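Local structure of ESX-5 secretion-associated protein EspG5 (Mycobacterium marinum, 6VJ5) at residues C[18-23]-C[44-50]; C[80-86]-C[118-124]; C[108-112]-C[132-136]; C[125-129]-C[140-144]. The protein acts as a cytoplasmic chaperone specific for its cognate PE/PPE proteins, preventing aggregation of PE/PPE dimers and supporting secretion of substrates such as LipY and PE31/PPE18. One frame throughout, in Å; residues are numbered along the deposited sequence.

Contact 1: residues C[18-23]-C[44-50]; sequences WMLQAL and NDWLNEH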
loop_
_atom_site.group_PDB
_atom_site.type_symbol
_atom_site.label_atom_id
_atom_site.label_comp_id
_atom_site.label_asym_id
_atom_site.label_seq_id
_atom_site.Cartn_x
_atom_site.Cartn_y
_atom_site.Cartn_z
ATOM N N TRP C 18 6.824 8.528 9.631
ATOM C CA TRP C 18 6.885 7.473 8.628
ATOM C C TRP C 18 8.243 7.434 7.937
ATOM O O TRP C 18 8.725 6.351 7.594
ATOM C CB TRP C 18 5.758 7.671 7.617
ATOM C CG TRP C 18 5.873 6.860 6.376
ATOM C CD1 TRP C 18 5.481 5.566 6.199
ATOM C CD2 TRP C 18 6.399 7.296 5.121
ATOM N NE1 TRP C 18 5.734 5.166 4.908
ATOM C CE2 TRP C 18 6.301 6.211 4.227
ATOM C CE3 TRP C 18 6.951 8.497 4.667
ATOM C CZ2 TRP C 18 6.731 6.293 2.909
ATOM C CZ3 TRP C 18 7.372 8.577 3.362
ATOM C CH2 TRP C 18 7.258 7.483 2.494
ATOM N N MET C 19 8.878 8.588 7.736
ATOM C CA MET C 19 10.197 8.590 7.115
ATOM C C MET C 19 11.230 7.932 8.019
ATOM O O MET C 19 12.055 7.140 7.550
ATOM C CB MET C 19 10.596 10.021 6.770
ATOM C CG MET C 19 9.487 10.757 6.035
ATOM S SD MET C 19 10.054 12.060 4.935
ATOM C CE MET C 19 10.954 13.087 6.091
ATOM N N LEU C 20 11.200 8.234 9.318
ATOM C CA LEU C 20 12.103 7.555 10.241
ATOM C C LEU C 20 11.922 6.048 10.156
ATOM O O LEU C 20 12.901 5.293 10.140
ATOM C CB LEU C 20 11.863 8.045 11.665
ATOM C CG LEU C 20 11.941 9.564 11.818
ATOM C CD1 LEU C 20 11.505 9.991 13.204
ATOM C CD2 LEU C 20 13.351 10.054 11.523
ATOM N N GLN C 21 10.671 5.590 10.089
ATOM C CA GLN C 21 10.424 4.170 9.878
ATOM C C GLN C 21 11.106 3.681 8.610
ATOM O O GLN C 21 11.676 2.585 8.585
ATOM C CB GLN C 21 8.925 3.904 9.797
ATOM C CG GLN C 21 8.191 4.086 11.098
ATOM C CD GLN C 21 6.704 3.907 10.933
ATOM O OE1 GLN C 21 6.043 4.712 10.280
ATOM N NE2 GLN C 21 6.167 2.840 11.513
ATOM N N ALA C 22 11.051 4.482 7.543
ATOM C CA ALA C 22 11.686 4.098 6.289
ATOM C C ALA C 22 13.203 4.087 6.428
ATOM O O ALA C 22 13.863 3.109 6.059
ATOM C CB ALA C 22 11.251 5.049 5.172
ATOM N N LEU C 23 13.775 5.165 6.974
ATOM C CA LEU C 23 15.223 5.229 7.143
ATOM C C LEU C 23 15.759 4.069 7.971
ATOM O O LEU C 23 16.932 3.705 7.824
ATOM C CB LEU C 23 15.629 6.548 7.804
ATOM C CG LEU C 23 15.300 7.821 7.031
ATOM C CD1 LEU C 23 15.673 9.062 7.834
ATOM C CD2 LEU C 23 16.010 7.842 5.687
ATOM N N ASN C 44 14.659 4.309 -1.327
ATOM C CA ASN C 44 14.103 5.258 -0.374
ATOM C C ASN C 44 14.589 6.679 -0.628
ATOM O O ASN C 44 14.427 7.543 0.241
ATOM C CB ASN C 44 14.449 4.833 1.057
ATOM C CG ASN C 44 13.407 3.897 1.665
ATOM O OD1 ASN C 44 12.400 3.567 1.034
ATOM N ND2 ASN C 44 13.647 3.467 2.897
ATOM N N ASP C 45 15.177 6.947 -1.799
ATOM C CA ASP C 45 15.696 8.275 -2.109
ATOM C C ASP C 45 14.587 9.278 -2.422
ATOM O O ASP C 45 14.801 10.486 -2.276
ATOM C CB ASP C 45 16.677 8.195 -3.286
ATOM C CG ASP C 45 17.419 9.505 -3.525
ATOM O OD1 ASP C 45 17.306 10.430 -2.685
ATOM O OD2 ASP C 45 18.113 9.617 -4.559
ATOM N N TRP C 46 13.411 8.809 -2.852
ATOM C CA TRP C 46 12.274 9.708 -3.024
ATOM C C TRP C 46 11.809 10.290 -1.695
ATOM O O TRP C 46 11.066 11.279 -1.686
ATOM C CB TRP C 46 11.115 8.984 -3.717
ATOM C CG TRP C 46 10.413 7.949 -2.879
ATOM C CD1 TRP C 46 10.860 6.689 -2.582
ATOM C CD2 TRP C 46 9.127 8.076 -2.254
ATOM N NE1 TRP C 46 9.934 6.031 -1.801
ATOM C CE2 TRP C 46 8.863 6.860 -1.588
ATOM C CE3 TRP C 46 8.174 9.100 -2.193
ATOM C CZ2 TRP C 46 7.687 6.643 -0.865
ATOM C CZ3 TRP C 46 7.008 8.883 -1.473
ATOM C CH2 TRP C 46 6.775 7.664 -0.821
ATOM N N LEU C 47 12.235 9.699 -0.574
ATOM C CA LEU C 47 11.976 10.298 0.730
ATOM C C LEU C 47 12.707 11.627 0.885
ATOM O O LEU C 47 12.195 12.542 1.543
ATOM C CB LEU C 47 12.398 9.332 1.838
ATOM C CG LEU C 47 11.736 7.955 1.810
ATOM C CD1 LEU C 47 12.349 7.016 2.834
ATOM C CD2 LEU C 47 10.245 8.105 2.053
ATOM N N ASN C 48 13.903 11.749 0.293
ATOM C CA ASN C 48 14.677 12.986 0.386
ATOM C C ASN C 48 13.942 14.182 -0.210
ATOM O O ASN C 48 14.333 15.330 0.044
ATOM C CB ASN C 48 16.024 12.823 -0.326
ATOM C CG ASN C 48 17.135 12.382 0.608
ATOM O OD1 ASN C 48 17.142 12.730 1.787
ATOM N ND2 ASN C 48 18.088 11.622 0.078
ATOM N N GLU C 49 12.907 13.943 -1.017
ATOM C CA GLU C 49 12.124 15.021 -1.604
ATOM C C GLU C 49 11.063 15.564 -0.653
ATOM O O GLU C 49 10.626 16.706 -0.824
ATOM C CB GLU C 49 11.466 14.532 -2.900
ATOM C CG GLU C 49 12.398 14.549 -4.111
ATOM C CD GLU C 49 12.020 13.540 -5.186
ATOM O OE1 GLU C 49 10.926 12.938 -5.107
ATOM O OE2 GLU C 49 12.834 13.345 -6.116
ATOM N N HIS C 50 10.647 14.788 0.340
ATOM C CA HIS C 50 9.634 15.264 1.269
ATOM C C HIS C 50 10.157 16.492 2.014
ATOM O O HIS C 50 11.336 16.535 2.390
ATOM C CB HIS C 50 9.261 14.162 2.261
ATOM C CG HIS C 50 7.870 14.285 2.802
ATOM N ND1 HIS C 50 7.529 15.184 3.789
ATOM C CD2 HIS C 50 6.733 13.618 2.490
ATOM C CE1 HIS C 50 6.241 15.071 4.059
ATOM N NE2 HIS C 50 5.735 14.126 3.288
#

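Contact 2: residues C[80-86]-C[118-124]; sequences APDLEVV and VVLARRG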
loop_
_atom_site.group_PDB
_atom_site.type_symbol
_atom_site.label_atom_id
_atom_site.label_comp_id
_atom_site.label_asym_id
_atom_site.label_seq_id
_atom_site.Cartn_x
_atom_site.Cartn_y
_atom_site.Cartn_z
ATOM N N ALA C 80 9.825 -3.414 17.734
ATOM C CA ALA C 80 9.809 -4.824 18.132
ATOM C C ALA C 80 9.800 -4.919 19.650
ATOM O O ALA C 80 10.752 -5.408 20.270
ATOM C CB ALA C 80 11.006 -5.569 17.543
ATOM N N PRO C 81 8.724 -4.471 20.285
ATOM C CA PRO C 81 8.656 -4.538 21.747
ATOM C C PRO C 81 8.270 -5.924 22.230
ATOM O O PRO C 81 7.610 -6.697 21.531
ATOM C CB PRO C 81 7.570 -3.513 22.093
ATOM C CG PRO C 81 6.633 -3.595 20.921
ATOM C CD PRO C 81 7.511 -3.868 19.700
ATOM N N ASP C 82 8.726 -6.244 23.443
ATOM C CA ASP C 82 8.234 -7.437 24.119
ATOM C C ASP C 82 6.883 -7.174 24.772
ATOM O O ASP C 82 6.063 -8.088 24.906
ATOM C CB ASP C 82 9.245 -7.903 25.168
ATOM C CG ASP C 82 10.632 -8.141 24.585
ATOM O OD1 ASP C 82 10.753 -8.830 23.547
ATOM O OD2 ASP C 82 11.608 -7.639 25.180
ATOM N N LEU C 83 6.636 -5.930 25.165
ATOM C CA LEU C 83 5.424 -5.530 25.856
ATOM C C LEU C 83 4.997 -4.163 25.354
ATOM O O LEU C 83 5.833 -3.275 25.158
ATOM C CB LEU C 83 5.651 -5.478 27.368
ATOM C CG LEU C 83 4.464 -5.074 28.236
ATOM C CD1 LEU C 83 3.365 -6.118 28.168
ATOM C CD2 LEU C 83 4.927 -4.859 29.670
ATOM N N GLU C 84 3.696 -4.011 25.126
ATOM C CA GLU C 84 3.100 -2.731 24.777
ATOM C C GLU C 84 1.923 -2.475 25.703
ATOM O O GLU C 84 1.040 -3.327 25.841
ATOM C CB GLU C 84 2.636 -2.695 23.318
ATOM C CG GLU C 84 3.583 -1.953 22.385
ATOM C CD GLU C 84 3.317 -2.252 20.924
ATOM O OE1 GLU C 84 2.649 -3.265 20.631
ATOM O OE2 GLU C 84 3.779 -1.473 20.066
ATOM N N VAL C 85 1.939 -1.323 26.364
ATOM C CA VAL C 85 0.828 -0.846 27.178
ATOM C C VAL C 85 0.250 0.371 26.476
ATOM O O VAL C 85 0.988 1.303 26.133
ATOM C CB VAL C 85 1.276 -0.498 28.607
ATOM C CG1 VAL C 85 0.130 0.111 29.394
ATOM C CG2 VAL C 85 1.798 -1.739 29.318
ATOM N N VAL C 86 -1.057 0.358 26.243
ATOM C CA VAL C 86 -1.723 1.405 25.482
ATOM C C VAL C 86 -2.740 2.097 26.375
ATOM O O VAL C 86 -3.395 1.453 27.201
ATOM C CB VAL C 86 -2.409 0.839 24.221
ATOM C CG1 VAL C 86 -3.352 1.876 23.625
ATOM C CG2 VAL C 86 -1.367 0.401 23.207
ATOM N N VAL C 118 -1.542 7.306 23.748
ATOM C CA VAL C 118 -0.296 7.067 24.469
ATOM C C VAL C 118 0.061 5.589 24.357
ATOM O O VAL C 118 -0.705 4.723 24.802
ATOM C CB VAL C 118 -0.406 7.476 25.948
ATOM C CG1 VAL C 118 0.841 7.042 26.705
ATOM C CG2 VAL C 118 -0.639 8.964 26.090
ATOM N N VAL C 119 1.238 5.303 23.808
ATOM C CA VAL C 119 1.775 3.949 23.744
ATOM C C VAL C 119 3.061 3.900 24.559
ATOM O O VAL C 119 3.950 4.742 24.384
ATOM C CB VAL C 119 2.027 3.504 22.291
ATOM C CG1 VAL C 119 2.601 2.100 22.255
ATOM C CG2 VAL C 119 0.737 3.571 21.496
ATOM N N LEU C 120 3.152 2.911 25.445
ATOM C CA LEU C 120 4.333 2.662 26.266
ATOM C C LEU C 120 4.910 1.324 25.818
ATOM O O LEU C 120 4.280 0.278 26.007
ATOM C CB LEU C 120 3.980 2.635 27.749
ATOM C CG LEU C 120 3.349 3.884 28.353
ATOM C CD1 LEU C 120 2.619 3.509 29.639
ATOM C CD2 LEU C 120 4.396 4.940 28.632
ATOM N N ALA C 121 6.102 1.351 25.236
ATOM C CA ALA C 121 6.731 0.156 24.697
ATOM C C ALA C 121 7.944 -0.226 25.533
ATOM O O ALA C 121 8.620 0.631 26.108
ATOM C CB ALA C 121 7.150 0.369 23.240
ATOM N N ARG C 122 8.213 -1.525 25.605
ATOM C CA ARG C 122 9.361 -2.031 26.342
ATOM C C ARG C 122 10.095 -3.067 25.506
ATOM O O ARG C 122 9.476 -3.923 24.866
ATOM C CB ARG C 122 8.943 -2.658 27.678
ATOM C CG ARG C 122 10.090 -2.886 28.655
ATOM C CD ARG C 122 9.771 -4.036 29.600
ATOM N NE ARG C 122 10.104 -5.322 28.994
ATOM C CZ ARG C 122 9.450 -6.458 29.222
ATOM N NH1 ARG C 122 8.405 -6.478 30.038
ATOM N NH2 ARG C 122 9.838 -7.574 28.621
ATOM N N ARG C 123 11.422 -2.972 25.506
ATOM C CA ARG C 123 12.300 -3.993 24.953
ATOM C C ARG C 123 13.403 -4.226 25.969
ATOM O O ARG C 123 14.190 -3.316 26.251
ATOM C CB ARG C 123 12.884 -3.563 23.607
ATOM C CG ARG C 123 13.452 -4.711 22.784
ATOM C CD ARG C 123 14.100 -4.190 21.508
ATOM N NE ARG C 123 14.059 -5.176 20.431
ATOM C CZ ARG C 123 14.755 -5.084 19.301
ATOM N NH1 ARG C 123 15.562 -4.052 19.095
ATOM N NH2 ARG C 123 14.648 -6.030 18.379
ATOM N N GLY C 124 13.436 -5.425 26.545
ATOM C CA GLY C 124 14.347 -5.702 27.638
ATOM C C GLY C 124 14.008 -4.884 28.865
ATOM O O GLY C 124 13.035 -5.179 29.563
#

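Contact 3: residues C[108-112]-C[132-136]; sequences SRDIP and RVGND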
loop_
_atom_site.group_PDB
_atom_site.type_symbol
_atom_site.label_atom_id
_atom_site.label_comp_id
_atom_site.label_asym_id
_atom_site.label_seq_id
_atom_site.Cartn_x
_atom_site.Cartn_y
_atom_site.Cartn_z
ATOM N N SER C 108 -7.821 7.009 6.210
ATOM C CA SER C 108 -7.324 8.244 6.795
ATOM C C SER C 108 -6.467 7.939 8.015
ATOM O O SER C 108 -6.802 7.081 8.832
ATOM C CB SER C 108 -8.494 9.147 7.187
ATOM O OG SER C 108 -8.027 10.371 7.725
ATOM N N ARG C 109 -5.347 8.635 8.131
ATOM C CA ARG C 109 -4.505 8.506 9.310
ATOM C C ARG C 109 -4.871 9.520 10.387
ATOM O O ARG C 109 -4.229 9.543 11.441
ATOM C CB ARG C 109 -3.033 8.645 8.914
ATOM C CG ARG C 109 -2.606 7.711 7.769
ATOM C CD ARG C 109 -2.390 6.274 8.239
ATOM N NE ARG C 109 -3.617 5.480 8.284
ATOM C CZ ARG C 109 -3.687 4.250 8.788
ATOM N NH1 ARG C 109 -2.600 3.680 9.292
ATOM N NH2 ARG C 109 -4.840 3.590 8.797
ATOM N N ASP C 110 -5.892 10.346 10.155
ATOM C CA ASP C 110 -6.325 11.287 11.175
ATOM C C ASP C 110 -6.878 10.540 12.386
ATOM O O ASP C 110 -7.323 9.390 12.296
ATOM C CB ASP C 110 -7.412 12.227 10.649
ATOM C CG ASP C 110 -6.904 13.204 9.613
ATOM O OD1 ASP C 110 -5.694 13.525 9.608
ATOM O OD2 ASP C 110 -7.741 13.663 8.807
ATOM N N ILE C 111 -6.859 11.218 13.523
ATOM C CA ILE C 111 -7.547 10.750 14.726
ATOM C C ILE C 111 -8.487 11.856 15.170
ATOM O O ILE C 111 -8.337 13.024 14.766
ATOM C CB ILE C 111 -6.552 10.356 15.842
ATOM C CG1 ILE C 111 -5.623 11.516 16.197
ATOM C CG2 ILE C 111 -5.730 9.146 15.427
ATOM C CD1 ILE C 111 -4.687 11.205 17.354
ATOM N N PRO C 112 -9.483 11.533 15.999
ATOM C CA PRO C 112 -10.436 12.563 16.432
ATOM C C PRO C 112 -9.740 13.674 17.206
ATOM O O PRO C 112 -8.837 13.426 18.007
ATOM C CB PRO C 112 -11.423 11.790 17.316
ATOM C CG PRO C 112 -11.303 10.357 16.858
ATOM C CD PRO C 112 -9.847 10.192 16.493
ATOM N N ARG C 132 0.606 10.429 20.614
ATOM C CA ARG C 132 0.103 11.130 19.444
ATOM C C ARG C 132 -1.046 12.052 19.828
ATOM O O ARG C 132 -1.986 11.633 20.514
ATOM C CB ARG C 132 -0.363 10.163 18.352
ATOM C CG ARG C 132 -1.051 10.913 17.225
ATOM C CD ARG C 132 -1.243 10.109 15.958
ATOM N NE ARG C 132 -1.904 10.942 14.953
ATOM C CZ ARG C 132 -2.276 10.523 13.750
ATOM N NH1 ARG C 132 -2.050 9.271 13.377
ATOM N NH2 ARG C 132 -2.877 11.362 12.917
ATOM N N VAL C 133 -0.959 13.305 19.379
ATOM C CA VAL C 133 -2.008 14.305 19.539
ATOM C C VAL C 133 -2.162 15.018 18.203
ATOM O O VAL C 133 -1.176 15.508 17.643
ATOM C CB VAL C 133 -1.685 15.327 20.646
ATOM C CG1 VAL C 133 -2.768 16.403 20.691
ATOM C CG2 VAL C 133 -1.543 14.637 21.989
ATOM N N GLY C 134 -3.381 15.092 17.698
ATOM C CA GLY C 134 -3.567 15.661 16.377
ATOM C C GLY C 134 -2.759 14.853 15.378
ATOM O O GLY C 134 -2.930 13.637 15.231
ATOM N N ASN C 135 -1.846 15.516 14.677
ATOM C CA ASN C 135 -0.998 14.849 13.699
ATOM C C ASN C 135 0.463 14.862 14.118
ATOM O O ASN C 135 1.347 14.708 13.271
ATOM C CB ASN C 135 -1.210 15.498 12.334
ATOM C CG ASN C 135 -2.573 15.154 11.752
ATOM O OD1 ASN C 135 -3.113 14.074 12.011
ATOM N ND2 ASN C 135 -3.142 16.071 10.983
ATOM N N ASP C 136 0.724 14.998 15.414
ATOM C CA ASP C 136 2.067 15.030 15.963
ATOM C C ASP C 136 2.270 13.841 16.884
ATOM O O ASP C 136 1.365 13.455 17.628
ATOM C CB ASP C 136 2.300 16.340 16.712
ATOM C CG ASP C 136 2.313 17.532 15.785
ATOM O OD1 ASP C 136 3.140 17.539 14.850
ATOM O OD2 ASP C 136 1.479 18.445 15.968
HETATM O O HOH W 1 -5.352 13.837 13.065
#

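Contact 4: residues C[125-129]-C[140-144]; sequences QHWVS and DDVSV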
loop_
_atom_site.group_PDB
_atom_site.type_symbol
_atom_site.label_atom_id
_atom_site.label_comp_id
_atom_site.label_asym_id
_atom_site.label_seq_id
_atom_site.Cartn_x
_atom_site.Cartn_y
_atom_site.Cartn_z
ATOM N N GLN C 125 14.811 -3.857 29.142
ATOM C CA GLN C 125 14.523 -2.902 30.204
ATOM C C GLN C 125 14.415 -1.480 29.666
ATOM O O GLN C 125 14.353 -0.526 30.452
ATOM C CB GLN C 125 15.597 -2.970 31.295
ATOM C CG GLN C 125 15.747 -4.335 31.956
ATOM C CD GLN C 125 16.851 -5.169 31.330
ATOM O OE1 GLN C 125 16.616 -6.288 30.875
ATOM N NE2 GLN C 125 18.066 -4.629 31.312
ATOM N N HIS C 126 14.418 -1.311 28.348
ATOM C CA HIS C 126 14.310 0.000 27.721
ATOM C C HIS C 126 12.832 0.326 27.535
ATOM O O HIS C 126 12.142 -0.322 26.740
ATOM C CB HIS C 126 15.060 0.003 26.392
ATOM C CG HIS C 126 15.320 1.369 25.847
ATOM N ND1 HIS C 126 16.039 1.586 24.692
ATOM C CD2 HIS C 126 14.952 2.592 26.297
ATOM C CE1 HIS C 126 16.103 2.883 24.453
ATOM N NE2 HIS C 126 15.451 3.516 25.412
ATOM N N TRP C 127 12.345 1.318 28.282
ATOM C CA TRP C 127 10.955 1.757 28.206
ATOM C C TRP C 127 10.889 3.055 27.411
ATOM O O TRP C 127 11.551 4.038 27.764
ATOM C CB TRP C 127 10.357 1.966 29.599
ATOM C CG TRP C 127 9.781 0.726 30.217
ATOM C CD1 TRP C 127 10.406 -0.125 31.080
ATOM C CD2 TRP C 127 8.461 0.203 30.021
ATOM N NE1 TRP C 127 9.558 -1.148 31.431
ATOM C CE2 TRP C 127 8.356 -0.968 30.798
ATOM C CE3 TRP C 127 7.356 0.611 29.267
ATOM C CZ2 TRP C 127 7.194 -1.737 30.838
ATOM C CZ3 TRP C 127 6.202 -0.153 29.311
ATOM C CH2 TRP C 127 6.131 -1.314 30.090
ATOM N N VAL C 128 10.080 3.064 26.352
ATOM C CA VAL C 128 9.950 4.209 25.459
ATOM C C VAL C 128 8.489 4.634 25.402
ATOM O O VAL C 128 7.577 3.812 25.531
ATOM C CB VAL C 128 10.488 3.872 24.050
ATOM C CG1 VAL C 128 10.161 4.973 23.056
ATOM C CG2 VAL C 128 11.998 3.626 24.102
ATOM N N SER C 129 8.277 5.935 25.214
ATOM C CA SER C 129 6.944 6.524 25.167
ATOM C C SER C 129 6.676 7.083 23.776
ATOM O O SER C 129 7.516 7.795 23.218
ATOM C CB SER C 129 6.798 7.641 26.205
ATOM O OG SER C 129 7.121 8.909 25.648
ATOM N N ASP C 140 10.075 9.444 23.344
ATOM C CA ASP C 140 10.974 9.726 24.455
ATOM C C ASP C 140 11.047 8.490 25.339
ATOM O O ASP C 140 10.222 7.579 25.228
ATOM C CB ASP C 140 10.501 10.942 25.265
ATOM C CG ASP C 140 11.528 11.404 26.285
ATOM O OD1 ASP C 140 12.290 10.557 26.790
ATOM O OD2 ASP C 140 11.577 12.613 26.590
ATOM N N ASP C 141 12.053 8.467 26.208
ATOM C CA ASP C 141 12.169 7.433 27.224
ATOM C C ASP C 141 11.172 7.703 28.343
ATOM O O ASP C 141 10.803 8.850 28.614
ATOM C CB ASP C 141 13.592 7.378 27.785
ATOM C CG ASP C 141 14.590 6.788 26.803
ATOM O OD1 ASP C 141 14.449 5.602 26.431
ATOM O OD2 ASP C 141 15.520 7.516 26.400
ATOM N N VAL C 142 10.735 6.632 28.995
ATOM C CA VAL C 142 9.724 6.715 30.040
ATOM C C VAL C 142 10.146 5.819 31.195
ATOM O O VAL C 142 10.573 4.677 30.992
ATOM C CB VAL C 142 8.332 6.314 29.508
ATOM C CG1 VAL C 142 8.309 4.838 29.136
ATOM C CG2 VAL C 142 7.263 6.612 30.548
ATOM N N SER C 143 10.025 6.343 32.411
ATOM C CA SER C 143 10.375 5.602 33.618
ATOM C C SER C 143 9.160 4.788 34.044
ATOM O O SER C 143 8.156 5.348 34.494
ATOM C CB SER C 143 10.821 6.554 34.723
ATOM O OG SER C 143 11.864 7.401 34.268
ATOM N N VAL C 144 9.247 3.469 33.893
ATOM C CA VAL C 144 8.157 2.558 34.229
ATOM C C VAL C 144 8.732 1.438 35.080
ATOM O O VAL C 144 9.614 0.698 34.628
ATOM C CB VAL C 144 7.470 1.986 32.978
ATOM C CG1 VAL C 144 6.464 0.913 33.372
ATOM C CG2 VAL C 144 6.792 3.095 32.190
#

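Contact 1: residues C[18-23]-C[44-50]
Leu47 of the loop segment 44-50 sets its CD1 methyl against CB of Ala22 on helix 14-23, in packing that is mainly apolar.

The aromatic part pairs Trp18 with Trp46. Their six-membered rings have centroids 5.5 Å apart and planes at 59°, neither stacked nor edge-to-face, and the closest atoms are Trp18 CH2 and Trp46 CH2 at 3.4 Å. Trp18 gets there because CG lies anti to the backbone N (chi1 167°), which brings the far end of the indole to the loop. Trp46 also stacks on a polar side chain of another protein's chain.

Sulfur makes the third kind of contact: Met19 SD sits 3.5 Å from His50 CB and 4.3 Å from the centroid of the imidazole, 37° off the ring normal.

Polar groups turn mostly to other partners. Asn44 ND2 bonds to Tyr38 OH, while His50 ND1 accepts from Gly52 N.

His50 thus serves as the N-cap of helix 51-58, and the 3-10 turn 45-47 leading to it packs on helix 14-23: a helix N-cap preceded by a 3-10 turn, in the connection between helices 14-23 and 51-58 of an EspG-family protein.

Contact 2: residues C[80-86]-C[118-124]
Strand 83-86 runs antiparallel to 118-123, their axes 4.7 Å apart at 164°. Val85 and Leu120 form a hydrogen-bonded pair: Val85 N to Leu120 O is 2.9 Å and nearly straight at 175°, and Leu120 N returns the bond to Val85 O. Side chains alternate, Leu83, Val85, Leu120 and Arg122 on one face, Glu84, Val86, Val119 and Ala121 on the other. On the latter, Val86 and Val119 lie side by side, with their CG2 methyls 4.2 Å apart.

The ladder ends in a classic beta bulge, where Asp82 and Leu83 both face Arg122. Arg122 O takes a short bond from Asp82 N (2.8 Å) and a weak one from Leu83 N (3.5 Å), while Arg122 N donates to Leu83 O. The arrangement joins central strands of the large antiparallel sheet, with strand 221-231 bonded along the other edge of 83-91.

Arg122 bends at chi3 (84°), bringing its guanidinium back over the bulge with Leu83 CB over one face. The salt bridge from its NH2 to Asp82 OD2 is long at 3.9 Å. That oxygen also accepts from Gly124 N in a nearly linear bond. On the opposite face, Glu84 OE1 hydrogen-bonds to Tyr230 OH of strand 221-231.

Contact 3: residues C[108-112]-C[132-136]
Arg132 reaches across to the backbone carbonyl of Arg109, giving a 2.7 Å bond from NH2 to Arg109 O and a weak one from NH1 to the same oxygen. The NH2 bond is bent (132°). Within its own segment the guanidinium also grips Gly134 O side-on: Arg132 NE donates to Gly134 O at 2.9 Å, NH2 donates as well, and the oxygen lies in the guanidinium plane. The two N-H groups of NH2 are thus shared among three oxygens, the bond to Asn135 OD1 being weak, and NH1 has a further partner in Leu33 O. Every guanidinium nitrogen is engaged, fixing the group's rotation.

Gly134 and Asn135 are the corners of a type II' beta turn from Val133 to Asp136, the tip of the hairpin of strands 126-133 and 136-141. The arginine thereby ties this tip to the loop between strands 83-91 and 115-123.

In that loop Ser108 OG accepts from Asp110 N (3.2 Å), an ST turn, and Ile111 N donates to water 1 at 3.1 Å. Ile111 covers one face of the Arg132 guanidinium, CG2 standing 4.1 Å above its middle. Arg109 NH1 bonds to Cys35 O and makes a salt bridge with an acidic side chain of another protein's chain.

Contact 4: residues C[125-129]-C[140-144]
Trp127 lays one face of its indole against Val144, the two side chains crossing at about a right angle. Val144 CB stands 3.7 Å from the centroid of the five-membered ring and 14° off its normal, which qualifies as a CH-pi contact. Its two methyls spread over the rest of the indole, CG1 toward CE2 and CZ2 and CG2 toward CE3. Nearer the backbone, Trp127 CB meets Val142 CG1 at 3.6 Å. That methyl is placed by a chi1 of 67°, which sets CG1 between the backbone N and the carbonyl carbon of Val142. Val142 and Val144 also rest on helix 147-159.

The second pair is His126 with Asp141. These also cross at roughly a right angle, yet the imidazole and carboxylate planes are nearly coplanar, 29° apart. His126 NE2 donates within its ring plane to the syn lone pair of Asp141 OD1, a somewhat bent His-carboxylate hydrogen bond whose modelled length of 2.5 Å is doubtful. Asp141 OD2 forms a salt bridge with Arg74 of helix 69-79, so the carboxylate is shared between histidine and arginine, which would probably help hold its negative charge. Val128 CG2 lies over one face of the His126 ring, toward the rim.

Backbone bonds tie the two sides together. Val142 N reaches Trp127 O at 3.0 Å, and Asp140 N reaches Ser129 O, also at 3.0 Å. The pairing is that of the open end of an antiparallel beta hairpin, strands 126-133 and 136-141, held between helices 69-79 and 147-159.

Contacts 2 and 4 lie in one antiparallel sheet, and contact 3 joins its strand 126-133 to a loop. Contact 2 and contact 4 are the closest, with centres about 9 Å apart, and they touch directly: Ala121 O lies 2.8 Å from Val128 N, probably a hydrogen bond, and Trp127 CH2 packs on Leu83 CD2 at 3.8 Å. Contacts 3 and 4 share strand 126-133 and sit at opposite ends of its hairpin, their centres about 22 Å apart. Contact 1 stands off the sheet; its nearest atoms are about 8 Å from contact 3 and about 10 Å from contacts 2 and 4. Side chains of another protein's chain meet Trp46 in contact 1 and Arg109 in contact 3, whereas contacts 2 and 4 touch no other chain.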